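Local coordinates for penicillin-binding protein PbpB (PDB 6KGU), which synthesises cross-linked peptidoglycan from lipid intermediates, its transpeptidase domain being penicillin-sensitive and here holding the β-lactam aztreonam, at residues P463-P468 and P532-I537; Y470-K475 and G500-D505; P507-G512 and G539-R544. All blocks are in the same frame, centred on the assembly; numbering follows the deposited sequence.

Interaction 1 (P463-P468 and P532-I537). With CO (cobalt (II) ion), chain C.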
ATOM      1  N   PRO A 463     -16.281  -2.604 -10.297  1.00 29.42           N
ATOM      2  CA  PRO A 463     -16.734  -1.498 -11.155  1.00 30.97           C
ATOM      3  C   PRO A 463     -16.914  -0.180 -10.417  1.00 32.83           C
ATOM      4  O   PRO A 463     -16.737   0.879 -11.034  1.00 30.48           O
ATOM      5  CB  PRO A 463     -18.065  -2.020 -11.727  1.00 30.45           C
ATOM      6  CG  PRO A 463     -18.552  -2.988 -10.690  1.00 31.13           C
ATOM      7  CD  PRO A 463     -17.299  -3.665 -10.186  1.00 32.81           C
ATOM      8  N   THR A 464     -17.239  -0.199  -9.116  1.00 31.55           N
ATOM      9  CA  THR A 464     -17.316   1.078  -8.404  1.00 34.96           C
ATOM     10  C   THR A 464     -15.951   1.759  -8.271  1.00 31.69           C
ATOM     11  O   THR A 464     -15.901   2.952  -7.953  1.00 32.26           O
ATOM     12  CB  THR A 464     -17.969   0.920  -7.011  1.00 29.75           C
ATOM     13  OG1 THR A 464     -17.128   0.155  -6.138  1.00 37.27           O
ATOM     14  CG2 THR A 464     -19.324   0.225  -7.113  1.00 30.87           C
ATOM     15  N   ALA A 465     -14.846   1.059  -8.531  1.00 30.45           N
ATOM     16  CA  ALA A 465     -13.551   1.739  -8.492  1.00 30.96           C
ATOM     17  C   ALA A 465     -13.290   2.601  -9.724  1.00 30.25           C
ATOM     18  O   ALA A 465     -12.435   3.490  -9.665  1.00 31.78           O
ATOM     19  CB  ALA A 465     -12.408   0.732  -8.348  1.00 32.41           C
ATOM     20  N   GLY A 466     -13.988   2.366 -10.836  1.00 28.78           N
ATOM     21  CA  GLY A 466     -13.737   3.156 -12.029  1.00 26.16           C
ATOM     22  C   GLY A 466     -14.179   4.596 -11.833  1.00 31.41           C
ATOM     23  O   GLY A 466     -15.100   4.885 -11.071  1.00 30.47           O
ATOM     24  N   VAL A 467     -13.463   5.513 -12.476  1.00 26.87           N
ATOM     25  CA  VAL A 467     -13.834   6.932 -12.486  1.00 29.75           C
ATOM     26  C   VAL A 467     -14.055   7.319 -13.950  1.00 34.21           C
ATOM     27  O   VAL A 467     -13.094   7.348 -14.735  1.00 31.32           O
ATOM     28  CB  VAL A 467     -12.763   7.810 -11.804  1.00 31.08           C
ATOM     29  CG1 VAL A 467     -13.196   9.290 -11.743  1.00 31.21           C
ATOM     30  CG2 VAL A 467     -12.459   7.312 -10.369  1.00 29.54           C
ATOM     31  N   PRO A 468     -15.288   7.589 -14.370  1.00 36.22           N
ATOM     32  CA  PRO A 468     -15.536   7.860 -15.796  1.00 42.63           C
ATOM     33  C   PRO A 468     -14.700   9.021 -16.318  1.00 33.74           C
ATOM     34  O   PRO A 468     -14.507  10.034 -15.643  1.00 35.69           O
ATOM     35  CB  PRO A 468     -17.034   8.176 -15.840  1.00 41.51           C
ATOM     36  CG  PRO A 468     -17.601   7.385 -14.686  1.00 40.96           C
ATOM     37  CD  PRO A 468     -16.542   7.468 -13.603  1.00 38.12           C
ATOM     38  N   PRO A 532     -14.968   1.395  -3.529  1.00 29.95           N
ATOM     39  CA  PRO A 532     -15.436   2.791  -3.401  1.00 31.76           C
ATOM     40  C   PRO A 532     -14.424   3.720  -2.781  1.00 29.08           C
ATOM     41  O   PRO A 532     -14.407   4.906  -3.132  1.00 29.99           O
ATOM     42  CB  PRO A 532     -16.694   2.670  -2.528  1.00 32.70           C
ATOM     43  CG  PRO A 532     -17.157   1.256  -2.731  1.00 35.77           C
ATOM     44  CD  PRO A 532     -15.890   0.459  -2.859  1.00 28.82           C
ATOM     45  N   LEU A 533     -13.568   3.232  -1.874  1.00 27.69           N
ATOM     46  CA  LEU A 533     -12.570   4.118  -1.285  1.00 28.13           C
ATOM     47  C   LEU A 533     -11.499   4.482  -2.308  1.00 29.65           C
ATOM     48  O   LEU A 533     -11.015   5.624  -2.340  1.00 29.95           O
ATOM     49  CB  LEU A 533     -11.961   3.470  -0.044  1.00 30.30           C
ATOM     50  CG  LEU A 533     -10.871   4.239   0.693  1.00 34.05           C
ATOM     51  CD1 LEU A 533     -11.310   5.673   1.005  1.00 27.67           C
ATOM     52  CD2 LEU A 533     -10.532   3.491   1.980  1.00 28.15           C
ATOM     53  N   PHE A 534     -11.127   3.532  -3.160  1.00 26.33           N
ATOM     54  CA  PHE A 534     -10.215   3.866  -4.248  1.00 29.47           C
ATOM     55  C   PHE A 534     -10.853   4.885  -5.187  1.00 25.54           C
ATOM     56  O   PHE A 534     -10.192   5.828  -5.629  1.00 27.20           O
ATOM     57  CB  PHE A 534      -9.816   2.602  -5.015  1.00 24.85           C
ATOM     58  CG  PHE A 534      -9.006   2.887  -6.266  1.00 27.69           C
ATOM     59  CD1 PHE A 534      -9.642   3.125  -7.485  1.00 27.39           C
ATOM     60  CD2 PHE A 534      -7.605   2.913  -6.217  1.00 26.45           C
ATOM     61  CE1 PHE A 534      -8.896   3.399  -8.641  1.00 26.63           C
ATOM     62  CE2 PHE A 534      -6.845   3.169  -7.366  1.00 24.44           C
ATOM     63  CZ  PHE A 534      -7.504   3.418  -8.582  1.00 26.26           C
ATOM     64  N   HIS A 535     -12.127   4.675  -5.530  1.00 24.26           N
ATOM     65  CA  HIS A 535     -12.886   5.615  -6.356  1.00 28.60           C
ATOM     66  C   HIS A 535     -12.786   7.040  -5.826  1.00 26.89           C
ATOM     67  O   HIS A 535     -12.434   7.971  -6.566  1.00 30.60           O
ATOM     68  CB  HIS A 535     -14.352   5.176  -6.393  1.00 31.85           C
ATOM     69  CG  HIS A 535     -15.239   6.099  -7.163  1.00 31.09           C
ATOM     70  ND1 HIS A 535     -15.428   5.977  -8.519  1.00 34.25           N
ATOM     71  CD2 HIS A 535     -15.998   7.150  -6.770  1.00 33.52           C
ATOM     72  CE1 HIS A 535     -16.257   6.919  -8.934  1.00 34.41           C
ATOM     73  NE2 HIS A 535     -16.619   7.640  -7.891  1.00 33.48           N
ATOM     74  N   ASN A 536     -13.089   7.215  -4.536  1.00 26.99           N
ATOM     75  CA  ASN A 536     -13.078   8.535  -3.913  0.69 27.99           C
ATOM     76  C   ASN A 536     -11.695   9.171  -3.976  1.00 28.47           C
ATOM     77  O   ASN A 536     -11.543  10.328  -4.371  1.00 30.11           O
ATOM     78  CB  ASN A 536     -13.528   8.425  -2.454  0.69 31.15           C
ATOM     79  CG  ASN A 536     -14.974   8.015  -2.319  0.69 31.27           C
ATOM     80  OD1 ASN A 536     -15.731   8.074  -3.282  0.69 33.81           O
ATOM     81  ND2 ASN A 536     -15.370   7.608  -1.112  0.69 32.91           N
ATOM     82  N   ILE A 537     -10.670   8.428  -3.557  1.00 27.51           N
ATOM     83  CA  ILE A 537      -9.325   9.001  -3.480  1.00 25.93           C
ATOM     84  C   ILE A 537      -8.773   9.280  -4.873  1.00 28.98           C
ATOM     85  O   ILE A 537      -8.258  10.367  -5.147  1.00 26.66           O
ATOM     86  CB  ILE A 537      -8.382   8.080  -2.686  1.00 30.11           C
ATOM     87  CG1 ILE A 537      -8.802   8.034  -1.211  1.00 29.32           C
ATOM     88  CG2 ILE A 537      -6.911   8.537  -2.837  1.00 19.94           C
ATOM     89  CD1 ILE A 537      -8.192   6.892  -0.446  1.00 30.24           C
TER
HETATM   90 CO    CO C 702     -17.714   9.478  -7.672  0.62 29.85          CO
HETATM   91  O   HOH W   1     -17.288   9.769  -5.548  0.78 38.76           O
HETATM   92  O   HOH W   2     -16.362  10.434  -6.340  0.91 37.36           O
HETATM   93  O   HOH W   3     -16.511  10.544  -8.596  0.99 40.08           O
HETATM   94  O   HOH W   4     -17.339   9.651  -9.780  0.76 38.35           O
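His535 turns toward Gly466 where the last helix of the transpeptidase fold, 531-544, meets the loop leading into strand 473-483, with a cobalt (II) ion on the far side of the imidazole. CG of His535 lies anti to the backbone N (chi1 178°), out toward the loop, and chi2 of 87° turns the ring so that ND1 looks at Gly466 O. His535 ND1 donates to Gly466 O at 2.8 Å, through a bent N-H (133°). The acceptor lies in the imidazole plane, but the donor stands above the carbonyl plane. Thr464 O, 3.1 Å from His535 ND1, lies at too poor an angle for a bond. Ala465 CB touches Phe534 CD1 at 3.8 Å, and Ala465 O lies in plane at the edge of the phenyl ring. The Val467 side chain crosses that of His535 obliquely, Val467 CG2 being 3.7 Å from His535 ND1. His535 NE2 binds the cobalt at 2.1 Å; the four waters modelled on the metal crowd one another in pairs, so their number is doubtful. With ND1 as donor, NE2 offers its lone pair to the metal; Gly466 O, a second-shell acceptor, helps the metal hold the ring's rotation and probably makes NE2 a stronger ligand.

Interaction 2 (Y470-K475 and G500-D505)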
ATOM      1  N   TYR A 470     -11.462   8.483 -17.043  1.00 33.69           N
ATOM      2  CA  TYR A 470     -10.084   8.151 -16.716  1.00 31.90           C
ATOM      3  C   TYR A 470      -9.861   6.654 -16.873  1.00 32.62           C
ATOM      4  O   TYR A 470     -10.752   5.846 -16.593  1.00 30.47           O
ATOM      5  CB  TYR A 470      -9.732   8.578 -15.273  1.00 28.41           C
ATOM      6  CG  TYR A 470      -9.757  10.078 -15.058  1.00 37.78           C
ATOM      7  CD1 TYR A 470      -8.704  10.876 -15.485  1.00 34.19           C
ATOM      8  CD2 TYR A 470     -10.827  10.694 -14.416  1.00 33.39           C
ATOM      9  CE1 TYR A 470      -8.720  12.247 -15.290  1.00 36.57           C
ATOM     10  CE2 TYR A 470     -10.845  12.064 -14.210  1.00 44.19           C
ATOM     11  CZ  TYR A 470      -9.793  12.833 -14.657  1.00 38.71           C
ATOM     12  OH  TYR A 470      -9.802  14.193 -14.460  1.00 42.94           O
ATOM     13  N   GLN A 471      -8.656   6.289 -17.312  1.00 28.81           N
ATOM     14  CA  GLN A 471      -8.247   4.885 -17.420  1.00 31.31           C
ATOM     15  C   GLN A 471      -7.771   4.357 -16.057  1.00 26.54           C
ATOM     16  O   GLN A 471      -6.605   4.022 -15.851  1.00 33.23           O
ATOM     17  CB  GLN A 471      -7.151   4.730 -18.471  1.00 32.25           C
ATOM     18  CG  GLN A 471      -7.563   5.059 -19.906  1.00 31.52           C
ATOM     19  CD  GLN A 471      -6.548   4.572 -20.943  1.00 36.65           C
ATOM     20  OE1 GLN A 471      -5.786   3.633 -20.700  1.00 34.42           O
ATOM     21  NE2 GLN A 471      -6.553   5.203 -22.111  1.00 36.29           N
ATOM     22  N   MET A 472      -8.701   4.275 -15.108  1.00 31.67           N
ATOM     23  CA  MET A 472      -8.350   3.660 -13.835  1.00 26.24           C
ATOM     24  C   MET A 472      -8.089   2.172 -14.042  1.00 28.42           C
ATOM     25  O   MET A 472      -8.660   1.534 -14.935  1.00 25.31           O
ATOM     26  CB  MET A 472      -9.452   3.860 -12.796  1.00 30.34           C
ATOM     27  CG  MET A 472      -9.673   5.340 -12.369  1.00 26.74           C
ATOM     28  SD  MET A 472      -8.164   6.174 -11.834  1.00 31.16           S
ATOM     29  CE  MET A 472      -8.779   7.856 -11.698  1.00 30.29           C
ATOM     30  N   ALA A 473      -7.187   1.629 -13.229  1.00 27.34           N
ATOM     31  CA  ALA A 473      -6.817   0.219 -13.307  1.00 29.35           C
ATOM     32  C   ALA A 473      -6.451  -0.259 -11.912  1.00 30.96           C
ATOM     33  O   ALA A 473      -5.818   0.483 -11.160  1.00 28.99           O
ATOM     34  CB  ALA A 473      -5.636  -0.001 -14.264  1.00 24.94           C
ATOM     35  N   GLY A 474      -6.832  -1.491 -11.583  1.00 32.98           N
ATOM     36  CA  GLY A 474      -6.599  -1.998 -10.244  1.00 32.82           C
ATOM     37  C   GLY A 474      -6.957  -3.467 -10.096  1.00 30.78           C
ATOM     38  O   GLY A 474      -7.196  -4.175 -11.074  1.00 29.05           O
ATOM     39  N   LYS A 475      -6.981  -3.916  -8.841  1.00 25.39           N
ATOM     40  CA  LYS A 475      -7.285  -5.298  -8.519  1.00 26.75           C
ATOM     41  C   LYS A 475      -7.868  -5.360  -7.114  1.00 27.35           C
ATOM     42  O   LYS A 475      -7.328  -4.749  -6.187  1.00 27.64           O
ATOM     43  CB  LYS A 475      -6.034  -6.188  -8.612  1.00 26.54           C
ATOM     44  CG  LYS A 475      -6.297  -7.672  -8.346  1.00 28.46           C
ATOM     45  CD  LYS A 475      -7.095  -8.284  -9.498  1.00 28.93           C
ATOM     46  CE  LYS A 475      -7.557  -9.686  -9.171  1.00 29.71           C
ATOM     47  NZ  LYS A 475      -8.775  -9.708  -8.303  1.00 24.41           N
ATOM     48  N   GLY A 500      -4.558   0.054  -6.919  1.00 28.98           N
ATOM     49  CA  GLY A 500      -4.816   0.537  -8.258  1.00 29.07           C
ATOM     50  C   GLY A 500      -3.852   1.633  -8.654  1.00 26.95           C
ATOM     51  O   GLY A 500      -3.032   2.100  -7.859  1.00 24.16           O
ATOM     52  N   ILE A 501      -3.985   2.055  -9.906  1.00 27.68           N
ATOM     53  CA  ILE A 501      -3.088   3.017 -10.537  1.00 25.52           C
ATOM     54  C   ILE A 501      -3.946   4.077 -11.209  1.00 26.09           C
ATOM     55  O   ILE A 501      -4.895   3.742 -11.928  1.00 25.77           O
ATOM     56  CB  ILE A 501      -2.167   2.326 -11.563  1.00 28.78           C
ATOM     57  CG1 ILE A 501      -1.273   1.277 -10.865  1.00 26.07           C
ATOM     58  CG2 ILE A 501      -1.340   3.339 -12.340  1.00 29.04           C
ATOM     59  CD1 ILE A 501      -0.581   0.284 -11.829  1.00 27.00           C
ATOM     60  N   ALA A 502      -3.643   5.342 -10.941  1.00 23.81           N
ATOM     61  CA  ALA A 502      -4.260   6.472 -11.646  1.00 26.34           C
ATOM     62  C   ALA A 502      -3.193   7.212 -12.478  1.00 27.17           C
ATOM     63  O   ALA A 502      -2.305   7.848 -11.910  1.00 30.29           O
ATOM     64  CB  ALA A 502      -4.916   7.419 -10.654  1.00 24.00           C
ATOM     65  N   THR A 503      -3.216   7.092 -13.804  1.00 30.68           N
ATOM     66  CA  THR A 503      -4.075   6.191 -14.561  1.00 28.19           C
ATOM     67  C   THR A 503      -3.219   5.225 -15.382  1.00 30.25           C
ATOM     68  O   THR A 503      -1.991   5.331 -15.401  1.00 28.16           O
ATOM     69  CB  THR A 503      -4.961   6.949 -15.542  1.00 29.76           C
ATOM     70  OG1 THR A 503      -4.103   7.628 -16.460  1.00 31.01           O
ATOM     71  CG2 THR A 503      -5.829   7.966 -14.823  1.00 29.52           C
ATOM     72  N   ALA A 504      -3.881   4.330 -16.115  1.00 29.32           N
ATOM     73  CA  ALA A 504      -3.152   3.325 -16.888  1.00 30.50           C
ATOM     74  C   ALA A 504      -2.345   3.964 -18.009  1.00 35.28           C
ATOM     75  O   ALA A 504      -1.211   3.552 -18.284  1.00 30.90           O
ATOM     76  CB  ALA A 504      -4.120   2.294 -17.463  1.00 28.52           C
ATOM     77  N   ASP A 505      -2.913   4.970 -18.676  1.00 28.55           N
ATOM     78  CA  ASP A 505      -2.203   5.564 -19.795  1.00 34.48           C
ATOM     79  C   ASP A 505      -1.208   6.616 -19.336  1.00 35.93           C
ATOM     80  O   ASP A 505      -0.246   6.893 -20.055  1.00 38.73           O
ATOM     81  CB  ASP A 505      -3.198   6.161 -20.778  1.00 32.70           C
ATOM     82  CG  ASP A 505      -4.038   7.267 -20.152  1.00 40.92           C
ATOM     83  OD1 ASP A 505      -4.673   7.042 -19.095  1.00 35.23           O
ATOM     84  OD2 ASP A 505      -4.031   8.377 -20.702  1.00 43.50           O
TER
HETATM   85  O   HOH W   5      -6.857   8.302 -18.132  1.00 32.65           O
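Ala473 and Ile501 face each other as an antiparallel hydrogen-bonded pair whose two bonds are unequal. Ile501 N reaches Ala473 O at 2.7 Å, whereas the return bond from Ala473 N to Ile501 O, 3.4 Å long, is weak. Next along the strands, Gly474 and Gly500 form a non-hydrogen-bonded pair; with no side chain on either, their CA atoms come to 3.7 Å. At the other end the pairing outlives the regular strands. Gln471 is the centre of an inverse gamma turn, and its carbonyl O accepts Ala504 N at 2.8 Å in a fairly straight bond (164°), made after a cis peptide between Ala502 and Thr503. Here the Gln471 side chain crosses Asp505 at about a right angle, its amide stacked on the carboxylate with the planes 25° apart. In Met472, CG lies beside the backbone N and the chain bends at chi2 (-53°), which helps to bring Met472 SD within 3.7 Å of Ala502 CB.

The second shell holds these groups in place. Thr503 OG1 donates to Asp505 OD1 at 2.8 Å, from above the carboxylate plane, and a water links that same oxygen to Gln471 N. Gln444 binds the Gln471 amide oxygen, and Met542 of helix 531-544 packs on Met472. Beyond Gly474, the end of the Lys475 side chain leads off into the active site; its NZ is hydrogen-bonded to Ser324 OG and pairs in a salt bridge with the bound aztreonam. This is consistent with the K(T/S)G-type motif on the edge of the active site in penicillin-binding transpeptidases, its strand anchored here by the antiparallel neighbour of the central sheet.

Interaction 3 (P507-G512 and G539-R544)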
ATOM      1  N   PRO A 507       0.453   6.952 -15.621  1.00 29.74           N
ATOM      2  CA  PRO A 507       0.540   6.651 -14.184  1.00 27.88           C
ATOM      3  C   PRO A 507       1.110   7.825 -13.401  1.00 31.13           C
ATOM      4  O   PRO A 507       2.230   8.280 -13.650  1.00 29.60           O
ATOM      5  CB  PRO A 507       1.463   5.424 -14.134  1.00 30.12           C
ATOM      6  CG  PRO A 507       1.276   4.777 -15.486  1.00 29.61           C
ATOM      7  CD  PRO A 507       1.180   5.956 -16.428  1.00 30.89           C
ATOM      8  N   ARG A 508       0.322   8.321 -12.453  1.00 31.36           N
ATOM      9  CA  ARG A 508       0.746   9.363 -11.528  1.00 33.81           C
ATOM     10  C   ARG A 508       0.692   8.930 -10.071  1.00 29.19           C
ATOM     11  O   ARG A 508       1.556   9.321  -9.280  1.00 26.64           O
ATOM     12  CB  ARG A 508      -0.134  10.617 -11.700  1.00 30.37           C
ATOM     13  CG  ARG A 508      -0.213  11.171 -13.126  1.00 36.90           C
ATOM     14  CD  ARG A 508      -1.431  12.111 -13.245  1.00 43.36           C
ATOM     15  NE  ARG A 508      -1.590  12.694 -14.577  1.00 49.81           N
ATOM     16  CZ  ARG A 508      -1.393  13.976 -14.863  1.00 49.25           C
ATOM     17  NH1 ARG A 508      -1.046  14.826 -13.908  1.00 54.63           N
ATOM     18  NH2 ARG A 508      -1.569  14.417 -16.099  1.00 53.43           N
ATOM     19  N   TYR A 509      -0.322   8.158  -9.694  1.00 22.82           N
ATOM     20  CA  TYR A 509      -0.574   7.798  -8.309  1.00 28.43           C
ATOM     21  C   TYR A 509      -0.839   6.307  -8.209  1.00 31.88           C
ATOM     22  O   TYR A 509      -1.529   5.727  -9.054  1.00 27.36           O
ATOM     23  CB  TYR A 509      -1.762   8.553  -7.739  1.00 29.20           C
ATOM     24  CG  TYR A 509      -1.566  10.049  -7.752  1.00 30.72           C
ATOM     25  CD1 TYR A 509      -0.679  10.660  -6.873  1.00 25.30           C
ATOM     26  CD2 TYR A 509      -2.260  10.843  -8.648  1.00 30.29           C
ATOM     27  CE1 TYR A 509      -0.496  12.034  -6.893  1.00 35.84           C
ATOM     28  CE2 TYR A 509      -2.086  12.224  -8.670  1.00 32.16           C
ATOM     29  CZ  TYR A 509      -1.206  12.807  -7.791  1.00 33.87           C
ATOM     30  OH  TYR A 509      -1.039  14.175  -7.813  1.00 39.45           O
ATOM     31  N   VAL A 510      -0.287   5.696  -7.170  1.00 25.80           N
ATOM     32  CA  VAL A 510      -0.537   4.297  -6.864  1.00 25.98           C
ATOM     33  C   VAL A 510      -1.183   4.261  -5.489  1.00 27.35           C
ATOM     34  O   VAL A 510      -0.671   4.875  -4.546  1.00 31.49           O
ATOM     35  CB  VAL A 510       0.761   3.473  -6.910  1.00 29.70           C
ATOM     36  CG1 VAL A 510       0.462   1.986  -6.824  1.00 25.18           C
ATOM     37  CG2 VAL A 510       1.551   3.808  -8.178  1.00 27.93           C
ATOM     38  N   ILE A 511      -2.320   3.579  -5.381  1.00 26.79           N
ATOM     39  CA  ILE A 511      -3.129   3.601  -4.173  1.00 29.83           C
ATOM     40  C   ILE A 511      -3.342   2.173  -3.695  1.00 26.79           C
ATOM     41  O   ILE A 511      -3.851   1.343  -4.452  1.00 30.83           O
ATOM     42  CB  ILE A 511      -4.478   4.296  -4.414  1.00 21.09           C
ATOM     43  CG1 ILE A 511      -4.252   5.749  -4.848  1.00 25.01           C
ATOM     44  CG2 ILE A 511      -5.333   4.205  -3.120  1.00 24.34           C
ATOM     45  CD1 ILE A 511      -5.461   6.407  -5.463  1.00 28.90           C
ATOM     46  N   GLY A 512      -2.980   1.897  -2.441  1.00 23.94           N
ATOM     47  CA  GLY A 512      -3.246   0.601  -1.819  1.00 23.00           C
ATOM     48  C   GLY A 512      -4.092   0.764  -0.570  1.00 26.29           C
ATOM     49  O   GLY A 512      -3.857   1.671   0.233  1.00 27.78           O
ATOM     50  N   GLY A 539     -10.301   9.619  -7.723  1.00 28.04           N
ATOM     51  CA  GLY A 539     -11.059  10.661  -8.398  1.00 27.43           C
ATOM     52  C   GLY A 539     -10.713  12.044  -7.888  1.00 29.97           C
ATOM     53  O   GLY A 539     -10.592  12.993  -8.665  1.00 33.57           O
ATOM     54  N   TRP A 540     -10.540  12.176  -6.576  1.00 29.18           N
ATOM     55  CA  TRP A 540     -10.171  13.462  -5.998  1.00 30.63           C
ATOM     56  C   TRP A 540      -8.761  13.876  -6.417  1.00 35.64           C
ATOM     57  O   TRP A 540      -8.494  15.066  -6.637  1.00 29.62           O
ATOM     58  CB  TRP A 540     -10.289  13.398  -4.472  1.00 29.52           C
ATOM     59  CG  TRP A 540      -9.883  14.660  -3.773  1.00 31.15           C
ATOM     60  CD1 TRP A 540     -10.636  15.799  -3.617  1.00 32.92           C
ATOM     61  CD2 TRP A 540      -8.645  14.908  -3.101  1.00 30.81           C
ATOM     62  NE1 TRP A 540      -9.932  16.733  -2.902  1.00 30.47           N
ATOM     63  CE2 TRP A 540      -8.706  16.217  -2.580  1.00 27.27           C
ATOM     64  CE3 TRP A 540      -7.481  14.156  -2.902  1.00 31.85           C
ATOM     65  CZ2 TRP A 540      -7.655  16.784  -1.878  1.00 26.92           C
ATOM     66  CZ3 TRP A 540      -6.437  14.723  -2.191  1.00 28.33           C
ATOM     67  CH2 TRP A 540      -6.530  16.021  -1.693  1.00 31.97           C
ATOM     68  N   LEU A 541      -7.842  12.912  -6.526  1.00 27.82           N
ATOM     69  CA  LEU A 541      -6.500  13.253  -6.982  1.00 26.80           C
ATOM     70  C   LEU A 541      -6.518  13.745  -8.423  1.00 34.36           C
ATOM     71  O   LEU A 541      -5.725  14.622  -8.784  1.00 35.91           O
ATOM     72  CB  LEU A 541      -5.562  12.046  -6.844  1.00 31.52           C
ATOM     73  CG  LEU A 541      -5.175  11.619  -5.415  1.00 30.16           C
ATOM     74  CD1 LEU A 541      -4.498  10.249  -5.395  1.00 27.20           C
ATOM     75  CD2 LEU A 541      -4.267  12.668  -4.777  1.00 29.72           C
ATOM     76  N   MET A 542      -7.403  13.194  -9.259  1.00 27.51           N
ATOM     77  CA  MET A 542      -7.470  13.660 -10.638  1.00 35.55           C
ATOM     78  C   MET A 542      -8.034  15.071 -10.702  1.00 37.98           C
ATOM     79  O   MET A 542      -7.482  15.940 -11.382  1.00 38.20           O
ATOM     80  CB  MET A 542      -8.305  12.702 -11.489  1.00 33.27           C
ATOM     81  CG  MET A 542      -7.753  11.287 -11.554  1.00 32.11           C
ATOM     82  SD  MET A 542      -6.171  11.148 -12.382  1.00 34.62           S
ATOM     83  CE  MET A 542      -4.968  11.372 -11.088  1.00 23.25           C
ATOM     84  N   GLN A 543      -9.118  15.325  -9.967  1.00 34.97           N
ATOM     85  CA  GLN A 543      -9.767  16.632 -10.035  1.00 39.20           C
ATOM     86  C   GLN A 543      -8.850  17.723  -9.503  1.00 40.05           C
ATOM     87  O   GLN A 543      -8.692  18.779 -10.126  1.00 52.47           O
ATOM     88  CB  GLN A 543     -11.092  16.605  -9.267  1.00 38.41           C
ATOM     89  CG  GLN A 543     -12.081  15.560  -9.834  1.00 49.13           C
ATOM     90  CD  GLN A 543     -13.321  15.350  -8.955  1.00 64.65           C
ATOM     91  OE1 GLN A 543     -13.454  15.963  -7.903  1.00 61.18           O
ATOM     92  NE2 GLN A 543     -14.225  14.487  -9.395  1.00 58.15           N
ATOM     93  N   ARG A 544      -8.214  17.474  -8.360  1.00 37.27           N
ATOM     94  CA  ARG A 544      -7.454  18.536  -7.718  1.00 38.39           C
ATOM     95  C   ARG A 544      -6.257  18.972  -8.552  1.00 44.53           C
ATOM     96  O   ARG A 544      -5.796  20.110  -8.400  1.00 43.48           O
ATOM     97  CB  ARG A 544      -7.003  18.094  -6.329  1.00 42.14           C
ATOM     98  CG  ARG A 544      -5.755  17.262  -6.338  1.00 38.52           C
ATOM     99  CD  ARG A 544      -5.377  16.745  -4.953  1.00 41.61           C
ATOM    100  NE  ARG A 544      -4.717  17.737  -4.112  1.00 38.25           N
ATOM    101  CZ  ARG A 544      -3.403  17.951  -4.082  1.00 41.81           C
ATOM    102  NH1 ARG A 544      -2.583  17.261  -4.872  1.00 47.27           N
ATOM    103  NH2 ARG A 544      -2.909  18.867  -3.268  1.00 47.90           N
TER
HETATM  104  O   HOH W   6      -3.504  15.338  -7.045  1.00 40.97           O
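In Tyr509, which packs on Leu541 and Met542, CG lies anti to the carbonyl carbon, beside the backbone N (chi1 -61°); CB points to helix 531-544, and chi2 then sets the turn of the ring. Leu541 CD1 comes over one face, offset toward the rim, 4.1 Å from the centroid of the Tyr509 ring and 23° off its normal, the geometry of a CH-pi contact. Met542 slides past the tyrosine in the opposite direction; its chain is bent twice, and chi3 of 90° turns the terminal CE to the ring edge, where Met542 CE lies near the ring plane, 3.7 Å from Tyr509 CD2. One face and one edge of the same ring are thus taken by successive helix residues. Leu541 CD1 also meets Ile511 CD1 tip to tip at 4.0 Å.

Strand 509-512 and helix 539-544 run roughly antiparallel, their axes 10.6 Å apart, as a helix laid on the central antiparallel sheet of the transpeptidase fold. Arg508 and Tyr509 both face Ala502 in a classic beta bulge, and accordingly both direct their CB toward the helix, whereas Val510 points away, to the opposite face of the sheet, where helix 390-401 packs on it through Thr394, Tyr397 and Ala401.

The polar end of the tyrosine is served by a water. It lies 2.8 Å from Tyr509 OH, donates to Leu541 O at 2.9 Å and accepts from Arg544 NH1 at 3.0 Å, in the plane of the guanidinium. Tyr509 OH has a further weak hydrogen bond to Glu545, whose carboxylate also forms a long, weak ion pair with Arg508. Leu541 also packs against Ile201 of helix 199-216.

Helix 531-544 is common to interactions 1 and 3, while interactions 2 and 3 share the central sheet, whose strands 493-502 and 509-516 are neighbours, Ala502 being hydrogen-bonded through its backbone to Arg508 and Tyr509. Interactions 2 and 3 are buried. Interaction 1 is only partly so, and there a polar imidazole binds a metal, in contrast to the backbone ladder of 470-475 with 500-505 and the aromatic and aliphatic surfaces of 507-512 with 539-544. The helix joins all three by packing: Phe534 lies on Gly500 and Ile511, and Met542 lies against Tyr470. Of the three, interaction 2 alone contains a residue of the aztreonam pocket.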